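PDB 2VXZ: Pyrsv_gp04 from Pyrobaculum spherical virus, which is of unknown function but probably acts as a transcriptional regulator that binds DNA through a winged helix-turn-helix fold. Local coordinates for residues Cys24-Leu29 with Ser115-Pro119; Arg53-Phe59 with Cys66-Tyr72. All blocks are in the same frame, centred on the assembly; numbering follows the deposited sequence.

In the fold
Interaction 1, the more deeply buried, ties strand 25-26 and the start of helix 27-34 to the loop after helix 108-115; loop carbonyls are met by a backbone NH and a water, with leucine packed alongside. Interaction 2, only partly buried, joins strand 55-59 to the end of strand 62-66 and the start of helix 69-89, using the two backbone hydrogen bonds of an antiparallel hydrogen-bonded pair and apolar side chains packed against the helix start. Both reach the same three-stranded sheet, whose order is 25-26, 62-66, 55-59. They meet where Cys24 SG lies 3.6 Å from Cys66 SG in the conformers described here, too far for a bond, although a disulfide between them is seen in this protein.

Interaction 1: Cys24-Leu29 with Ser115-Pro119; sequences CKTTSL and SSIIP
Lys25 and Thr26 run extended (phi/psi -143/152 and -74/154), and Thr27 then turns into helix 27-34, leaving Thr26 at the N-cap position. The segments are in register at Lys25 and Ile117, whose CA atoms are 4.5 Å apart. Thr26 N donates to Ile117 O at 2.9 Å and nearly in line (170°), while Lys25 CA approaches the same Ile117 O at 3.5 Å. The other edge of this short strand is bonded at Lys25 to Val65. Helix and strand order is consistent with a winged helix-turn-helix having these as first strand and second helix; the loop between helices 108-115 and 125-139 packs against them. Leu29 (t, p) drives CD2 over the loop backbone, 3.2 Å from Ser116 O and 3.4 Å from Ile117 C; a branched aliphatic chain suits this tight hollow. Thr26 (chi1 p) sets OG1 2.7 Å from Ser28 OG (chi1 p) in a hydrogen bond, and Pro119 CD lies 3.3 Å from Ser28 OG. Lys25 (m, t, t, p) is long enough to bring NZ back to Asp22 in a salt bridge, and a water links NZ (3.2 Å) with Cys24 O (2.6 Å) and Ser116 O (2.9 Å). Ile117 (m, t) and Ile118 (t, t) direct their CA-to-CB bonds away, the former packing on Leu64, Leu75 and Met79, the latter on Ile127 and Phe130, though Ile118 CD1 lies 3.7 Å from Thr26 CG2.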
ATOM      1  N   CYS A  24       1.658   7.913  -2.463  1.00 25.67           N
ATOM      2  CA  CYS A  24       1.198   6.855  -3.361  0.50 25.45           C
ATOM      3  C   CYS A  24      -0.057   6.198  -2.826  1.00 25.17           C
ATOM      4  O   CYS A  24      -0.244   6.083  -1.624  1.00 25.09           O
ATOM      5  CB  CYS A  24       2.256   5.778  -3.540  0.50 25.41           C
ATOM      6  SG  CYS A  24       3.903   6.415  -3.568  0.50 24.43           S
ATOM      7  N   LYS A  25      -0.904   5.750  -3.741  1.00 24.99           N
ATOM      8  CA  LYS A  25      -2.146   5.109  -3.373  1.00 24.93           C
ATOM      9  C   LYS A  25      -2.432   3.983  -4.323  1.00 24.56           C
ATOM     10  O   LYS A  25      -2.028   4.030  -5.485  1.00 24.35           O
ATOM     11  CB  LYS A  25      -3.282   6.126  -3.417  1.00 25.15           C
ATOM     12  CG  LYS A  25      -3.040   7.288  -2.472  1.00 26.23           C
ATOM     13  CD  LYS A  25      -4.202   8.241  -2.413  1.00 25.91           C
ATOM     14  CE  LYS A  25      -4.135   9.108  -1.171  1.00 26.42           C
ATOM     15  NZ  LYS A  25      -2.824   9.793  -1.009  1.00 26.34           N
ATOM     16  N   THR A  26      -3.143   2.973  -3.836  1.00 24.32           N
ATOM     17  CA  THR A  26      -3.627   1.913  -4.712  1.00 24.06           C
ATOM     18  C   THR A  26      -4.786   2.435  -5.558  1.00 23.83           C
ATOM     19  O   THR A  26      -5.485   3.360  -5.157  1.00 23.93           O
ATOM     20  CB  THR A  26      -4.121   0.700  -3.928  1.00 24.43           C
ATOM     21  OG1 THR A  26      -5.315   1.039  -3.197  1.00 24.08           O
ATOM     22  CG2 THR A  26      -3.035   0.216  -2.970  1.00 24.18           C
ATOM     23  N   THR A  27      -4.985   1.822  -6.720  1.00 24.13           N
ATOM     24  CA  THR A  27      -6.147   2.103  -7.545  1.00 23.40           C
ATOM     25  C   THR A  27      -7.443   1.918  -6.749  1.00 22.87           C
ATOM     26  O   THR A  27      -8.379   2.706  -6.900  1.00 22.66           O
ATOM     27  CB  THR A  27      -6.146   1.226  -8.822  1.00 24.10           C
ATOM     28  OG1 THR A  27      -4.919   1.447  -9.531  1.00 25.31           O
ATOM     29  CG2 THR A  27      -7.325   1.569  -9.724  1.00 24.87           C
ATOM     30  N   SER A  28      -7.507   0.903  -5.882  1.00 22.31           N
ATOM     31  CA  SER A  28      -8.709   0.713  -5.064  1.00 22.14           C
ATOM     32  C   SER A  28      -9.019   1.911  -4.170  1.00 21.95           C
ATOM     33  O   SER A  28     -10.181   2.282  -4.021  1.00 20.49           O
ATOM     34  CB  SER A  28      -8.639  -0.564  -4.220  1.00 22.39           C
ATOM     35  OG  SER A  28      -7.472  -0.579  -3.434  1.00 21.68           O
ATOM     36  N   LEU A  29      -7.992   2.520  -3.585  1.00 21.60           N
ATOM     37  CA  LEU A  29      -8.218   3.682  -2.739  1.00 21.99           C
ATOM     38  C   LEU A  29      -8.646   4.875  -3.582  1.00 21.36           C
ATOM     39  O   LEU A  29      -9.578   5.601  -3.211  1.00 20.92           O
ATOM     40  CB  LEU A  29      -6.977   4.028  -1.924  1.00 22.02           C
ATOM     41  CG  LEU A  29      -7.133   5.184  -0.937  1.00 22.28           C
ATOM     42  CD1 LEU A  29      -8.311   4.979   0.021  1.00 23.22           C
ATOM     43  CD2 LEU A  29      -5.833   5.391  -0.152  1.00 22.97           C
ATOM     44  N   SER A 115      -4.242   3.441   5.970  1.00 22.37           N
ATOM     45  CA  SER A 115      -5.549   3.650   5.314  1.00 22.79           C
ATOM     46  C   SER A 115      -5.493   4.777   4.278  1.00 23.18           C
ATOM     47  O   SER A 115      -6.364   4.865   3.408  1.00 23.89           O
ATOM     48  CB  SER A 115      -6.644   3.929   6.333  1.00 23.36           C
ATOM     49  OG  SER A 115      -6.426   5.163   6.948  1.00 23.92           O
ATOM     50  N   SER A 116      -4.455   5.610   4.347  1.00 22.31           N
ATOM     51  CA  SER A 116      -4.225   6.631   3.318  1.00 23.44           C
ATOM     52  C   SER A 116      -3.507   6.075   2.075  1.00 22.98           C
ATOM     53  O   SER A 116      -3.289   6.814   1.103  1.00 23.43           O
ATOM     54  CB  SER A 116      -3.468   7.831   3.898  1.00 24.03           C
ATOM     55  OG  SER A 116      -2.127   7.510   4.234  1.00 27.95           O
ATOM     56  N   ILE A 117      -3.141   4.791   2.102  1.00 22.74           N
ATOM     57  CA  ILE A 117      -2.479   4.108   0.982  1.00 23.29           C
ATOM     58  C   ILE A 117      -3.404   3.081   0.305  1.00 23.05           C
ATOM     59  O   ILE A 117      -3.424   2.950  -0.917  1.00 23.11           O
ATOM     60  CB  ILE A 117      -1.215   3.330   1.469  1.00 22.97           C
ATOM     61  CG1 ILE A 117      -0.232   4.253   2.196  1.00 23.22           C
ATOM     62  CG2 ILE A 117      -0.511   2.610   0.286  1.00 23.19           C
ATOM     63  CD1 ILE A 117       0.899   3.516   2.945  1.00 24.78           C
ATOM     64  N   ILE A 118      -4.130   2.327   1.124  1.00 23.40           N
ATOM     65  CA  ILE A 118      -4.876   1.166   0.668  1.00 24.07           C
ATOM     66  C   ILE A 118      -6.023   0.941   1.642  1.00 24.08           C
ATOM     67  O   ILE A 118      -5.891   1.261   2.822  1.00 24.11           O
ATOM     68  CB  ILE A 118      -3.964  -0.085   0.619  1.00 24.66           C
ATOM     69  CG1 ILE A 118      -4.690  -1.278  -0.015  1.00 24.82           C
ATOM     70  CG2 ILE A 118      -3.454  -0.433   2.025  1.00 25.43           C
ATOM     71  CD1 ILE A 118      -3.744  -2.379  -0.479  1.00 24.83           C
ATOM     72  N   PRO A 119      -7.180   0.470   1.152  1.00 24.62           N
ATOM     73  CA  PRO A 119      -8.210   0.043   2.102  1.00 25.55           C
ATOM     74  C   PRO A 119      -7.684  -1.040   3.049  1.00 25.92           C
ATOM     75  O   PRO A 119      -7.142  -2.052   2.587  1.00 27.27           O
ATOM     76  CB  PRO A 119      -9.310  -0.496   1.187  1.00 25.36           C
ATOM     77  CG  PRO A 119      -9.150   0.316  -0.070  1.00 25.73           C
ATOM     78  CD  PRO A 119      -7.658   0.360  -0.238  1.00 25.12           C
TER
HETATM   79  O   HOH W   1      -0.640   7.779   0.285  1.00 20.32           O

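Interaction 2: Arg53-Phe59 with Cys66-Tyr72; sequences RVTRVAF and CLSMDQY
Two reciprocal hydrogen bonds define an antiparallel hydrogen-bonded pair: Thr55 N to Cys66 O, 2.7 Å, and Cys66 N to Thr55 O, 2.9 Å, with CA atoms 5.2 Å apart. Just beyond it the chain 66-72 leaves the sheet for helix 69-89. Ser68 (chi1 p) is the N-cap, its OG accepting from Gln71 N at 2.9 Å; the extended Gln71 (t, t) reaches back so that OE1 accepts from Leu67 N at 2.8 Å. Strand residues alternate, with Arg56 and Ala58 facing away, while Val57 (chi1 t) projects toward the helix. Its compact branches fill the gap there: CG2 lies 3.4 Å from Met69 SE and 4.0 Å from Cys66 SG, and CG1 sits over the face of the Tyr72 ring (chi1 t), 3.8 Å from its centroid, a CH-pi contact. Met69, a selenomethionine, folds m, m, m to reach Val57. Phe59 (t) brings CD1 3.6 Å from Tyr72 OH, which lies near the plane of the Phe59 ring at its edge. Strands 55-59 and 62-66 form the hairpin of the probable wing, with Val54 against Leu48 of helix 38-50, Leu67 against Leu17 and Leu20 of helix 7-20, and Phe59 meeting Phe130 and His133 of helix 125-139.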
ATOM      1  N   ARG A  53       2.984  11.357 -15.985  1.00 23.06           N
ATOM      2  CA  ARG A  53       2.611  12.010 -14.710  1.00 23.64           C
ATOM      3  C   ARG A  53       2.533  11.066 -13.517  1.00 24.02           C
ATOM      4  O   ARG A  53       2.617  11.510 -12.370  1.00 24.08           O
ATOM      5  CB  ARG A  53       1.259  12.717 -14.838  1.00 24.00           C
ATOM      6  CG  ARG A  53       1.183  13.808 -15.898  1.00 26.46           C
ATOM      7  CD  ARG A  53       2.180  14.943 -15.662  1.00 30.95           C
ATOM      8  NE  ARG A  53       2.021  15.634 -14.376  1.00 33.55           N
ATOM      9  CZ  ARG A  53       1.311  16.751 -14.177  1.00 34.54           C
ATOM     10  NH1 ARG A  53       0.636  17.323 -15.166  1.00 36.49           N
ATOM     11  NH2 ARG A  53       1.267  17.302 -12.967  1.00 34.04           N
ATOM     12  N   VAL A  54       2.344   9.778 -13.770  1.00 24.16           N
ATOM     13  CA  VAL A  54       2.384   8.787 -12.704  1.00 24.37           C
ATOM     14  C   VAL A  54       3.168   7.572 -13.145  1.00 25.54           C
ATOM     15  O   VAL A  54       3.429   7.380 -14.342  1.00 24.82           O
ATOM     16  CB  VAL A  54       0.977   8.315 -12.266  1.00 24.68           C
ATOM     17  CG1 VAL A  54       0.119   9.483 -11.824  1.00 24.80           C
ATOM     18  CG2 VAL A  54       0.303   7.518 -13.394  1.00 22.87           C
ATOM     19  N   THR A  55       3.537   6.758 -12.159  1.00 26.80           N
ATOM     20  CA  THR A  55       4.158   5.464 -12.377  1.00 28.80           C
ATOM     21  C   THR A  55       3.344   4.419 -11.626  1.00 29.09           C
ATOM     22  O   THR A  55       2.881   4.679 -10.519  1.00 28.90           O
ATOM     23  CB  THR A  55       5.605   5.418 -11.808  1.00 28.81           C
ATOM     24  OG1 THR A  55       6.336   6.574 -12.234  1.00 31.92           O
ATOM     25  CG2 THR A  55       6.313   4.167 -12.279  1.00 29.46           C
ATOM     26  N   ARG A  56       3.178   3.241 -12.218  1.00 30.02           N
ATOM     27  CA  ARG A  56       2.531   2.125 -11.531  1.00 30.68           C
ATOM     28  C   ARG A  56       3.599   1.172 -11.060  1.00 31.03           C
ATOM     29  O   ARG A  56       4.398   0.703 -11.857  1.00 30.69           O
ATOM     30  CB  ARG A  56       1.577   1.376 -12.460  1.00 30.98           C
ATOM     31  CG  ARG A  56       0.376   2.176 -12.883  1.00 31.69           C
ATOM     32  CD  ARG A  56      -0.500   1.378 -13.840  1.00 32.76           C
ATOM     33  NE  ARG A  56      -1.338   0.414 -13.130  1.00 32.64           N
ATOM     34  CZ  ARG A  56      -1.222  -0.912 -13.188  1.00 34.84           C
ATOM     35  NH1 ARG A  56      -0.288  -1.502 -13.919  1.00 35.56           N
ATOM     36  NH2 ARG A  56      -2.063  -1.661 -12.488  1.00 35.27           N
ATOM     37  N   VAL A  57       3.614   0.896  -9.763  1.00 31.70           N
ATOM     38  CA  VAL A  57       4.565  -0.025  -9.185  1.00 32.45           C
ATOM     39  C   VAL A  57       3.824  -1.225  -8.628  1.00 32.90           C
ATOM     40  O   VAL A  57       2.929  -1.086  -7.789  1.00 33.25           O
ATOM     41  CB  VAL A  57       5.386   0.657  -8.082  1.00 32.58           C
ATOM     42  CG1 VAL A  57       6.387  -0.318  -7.478  1.00 33.02           C
ATOM     43  CG2 VAL A  57       6.097   1.867  -8.654  1.00 32.03           C
ATOM     44  N   ALA A  58       4.191  -2.409  -9.111  1.00 33.77           N
ATOM     45  CA  ALA A  58       3.605  -3.645  -8.629  1.00 34.08           C
ATOM     46  C   ALA A  58       4.042  -3.862  -7.189  1.00 34.45           C
ATOM     47  O   ALA A  58       5.220  -3.743  -6.866  1.00 35.06           O
ATOM     48  CB  ALA A  58       4.036  -4.822  -9.502  1.00 34.59           C
ATOM     49  N   PHE A  59       3.077  -4.142  -6.326  1.00 34.20           N
ATOM     50  CA  PHE A  59       3.349  -4.384  -4.921  1.00 34.45           C
ATOM     51  C   PHE A  59       2.572  -5.625  -4.523  1.00 35.53           C
ATOM     52  O   PHE A  59       1.524  -5.555  -3.876  1.00 35.79           O
ATOM     53  CB  PHE A  59       2.969  -3.169  -4.080  1.00 33.35           C
ATOM     54  CG  PHE A  59       3.584  -3.167  -2.709  1.00 31.92           C
ATOM     55  CD1 PHE A  59       4.797  -2.524  -2.480  1.00 30.90           C
ATOM     56  CD2 PHE A  59       2.954  -3.808  -1.649  1.00 31.22           C
ATOM     57  CE1 PHE A  59       5.367  -2.513  -1.226  1.00 31.13           C
ATOM     58  CE2 PHE A  59       3.523  -3.806  -0.383  1.00 30.21           C
ATOM     59  CZ  PHE A  59       4.731  -3.154  -0.170  1.00 30.76           C
ATOM     60  N   CYS A  66       1.948   6.137  -8.217  1.00 23.75           N
ATOM     61  CA  CYS A  66       2.897   7.075  -7.622  0.50 23.62           C
ATOM     62  C   CYS A  66       3.213   8.212  -8.602  1.00 24.02           C
ATOM     63  O   CYS A  66       3.256   7.986  -9.812  1.00 24.30           O
ATOM     64  CB  CYS A  66       4.197   6.333  -7.261  0.50 23.63           C
ATOM     65  SG  CYS A  66       4.011   4.605  -6.685  0.50 20.31           S
ATOM     66  N   LEU A  67       3.471   9.412  -8.085  1.00 23.97           N
ATOM     67  CA  LEU A  67       3.894  10.537  -8.933  1.00 24.32           C
ATOM     68  C   LEU A  67       5.323  10.357  -9.449  1.00 24.21           C
ATOM     69  O   LEU A  67       5.706  10.938 -10.460  1.00 24.71           O
ATOM     70  CB  LEU A  67       3.819  11.865  -8.172  1.00 24.03           C
ATOM     71  CG  LEU A  67       2.448  12.317  -7.671  1.00 25.25           C
ATOM     72  CD1 LEU A  67       2.605  13.623  -6.896  1.00 24.95           C
ATOM     73  CD2 LEU A  67       1.455  12.461  -8.832  1.00 24.33           C
ATOM     74  N   SER A  68       6.115   9.570  -8.734  1.00 24.59           N
ATOM     75  CA  SER A  68       7.500   9.320  -9.103  1.00 24.63           C
ATOM     76  C   SER A  68       8.019   8.116  -8.339  1.00 25.23           C
ATOM     77  O   SER A  68       7.414   7.696  -7.348  1.00 23.76           O
ATOM     78  CB  SER A  68       8.362  10.531  -8.763  1.00 25.09           C
ATOM     79  OG  SER A  68       8.446  10.718  -7.365  1.00 24.73           O
HETATM   80  N   MSE A  69       9.144   7.570  -8.793  1.00 25.99           N
HETATM   81  CA  MSE A  69       9.795   6.499  -8.061  1.00 26.72           C
HETATM   82  C   MSE A  69      10.375   7.006  -6.752  1.00 26.16           C
HETATM   83  O   MSE A  69      10.405   6.265  -5.791  1.00 25.64           O
HETATM   84  CB  MSE A  69      10.849   5.783  -8.911  1.00 27.98           C
HETATM   85  CG  MSE A  69      10.230   4.926 -10.012  1.00 31.85           C
HETATM   86 SE   MSE A  69       8.978   3.579  -9.350  1.00 45.52          SE
HETATM   87  CE  MSE A  69      10.262   2.403  -8.498  1.00 39.60           C
ATOM     88  N   ASP A  70      10.794   8.270  -6.697  1.00 26.08           N
ATOM     89  CA  ASP A  70      11.155   8.877  -5.411  1.00 25.92           C
ATOM     90  C   ASP A  70       9.996   8.850  -4.421  1.00 25.02           C
ATOM     91  O   ASP A  70      10.201   8.586  -3.239  1.00 24.82           O
ATOM     92  CB  ASP A  70      11.595  10.325  -5.578  1.00 26.26           C
ATOM     93  CG  ASP A  70      13.043  10.454  -5.972  1.00 28.28           C
ATOM     94  OD1 ASP A  70      13.711   9.428  -6.242  1.00 32.18           O
ATOM     95  OD2 ASP A  70      13.522  11.604  -5.987  1.00 31.27           O
ATOM     96  N   GLN A  71       8.784   9.143  -4.896  1.00 24.58           N
ATOM     97  CA  GLN A  71       7.625   9.139  -4.008  1.00 24.93           C
ATOM     98  C   GLN A  71       7.362   7.715  -3.516  1.00 24.83           C
ATOM     99  O   GLN A  71       6.968   7.509  -2.356  1.00 25.09           O
ATOM    100  CB  GLN A  71       6.373   9.693  -4.693  1.00 24.84           C
ATOM    101  CG  GLN A  71       5.251   9.973  -3.706  1.00 24.98           C
ATOM    102  CD  GLN A  71       3.932  10.311  -4.372  1.00 25.22           C
ATOM    103  OE1 GLN A  71       3.491   9.624  -5.296  1.00 24.21           O
ATOM    104  NE2 GLN A  71       3.293  11.374  -3.898  1.00 24.16           N
ATOM    105  N   TYR A  72       7.572   6.742  -4.406  1.00 25.17           N
ATOM    106  CA  TYR A  72       7.447   5.332  -4.042  1.00 25.24           C
ATOM    107  C   TYR A  72       8.432   4.976  -2.950  1.00 25.23           C
ATOM    108  O   TYR A  72       8.049   4.370  -1.966  1.00 24.69           O
ATOM    109  CB  TYR A  72       7.631   4.398  -5.247  1.00 25.99           C
ATOM    110  CG  TYR A  72       7.702   2.936  -4.859  1.00 26.00           C
ATOM    111  CD1 TYR A  72       6.556   2.248  -4.482  1.00 27.08           C
ATOM    112  CD2 TYR A  72       8.918   2.247  -4.843  1.00 26.01           C
ATOM    113  CE1 TYR A  72       6.603   0.910  -4.116  1.00 27.43           C
ATOM    114  CE2 TYR A  72       8.975   0.898  -4.475  1.00 27.88           C
ATOM    115  CZ  TYR A  72       7.803   0.242  -4.112  1.00 27.76           C
ATOM    116  OH  TYR A  72       7.817  -1.086  -3.725  1.00 28.78           O
TER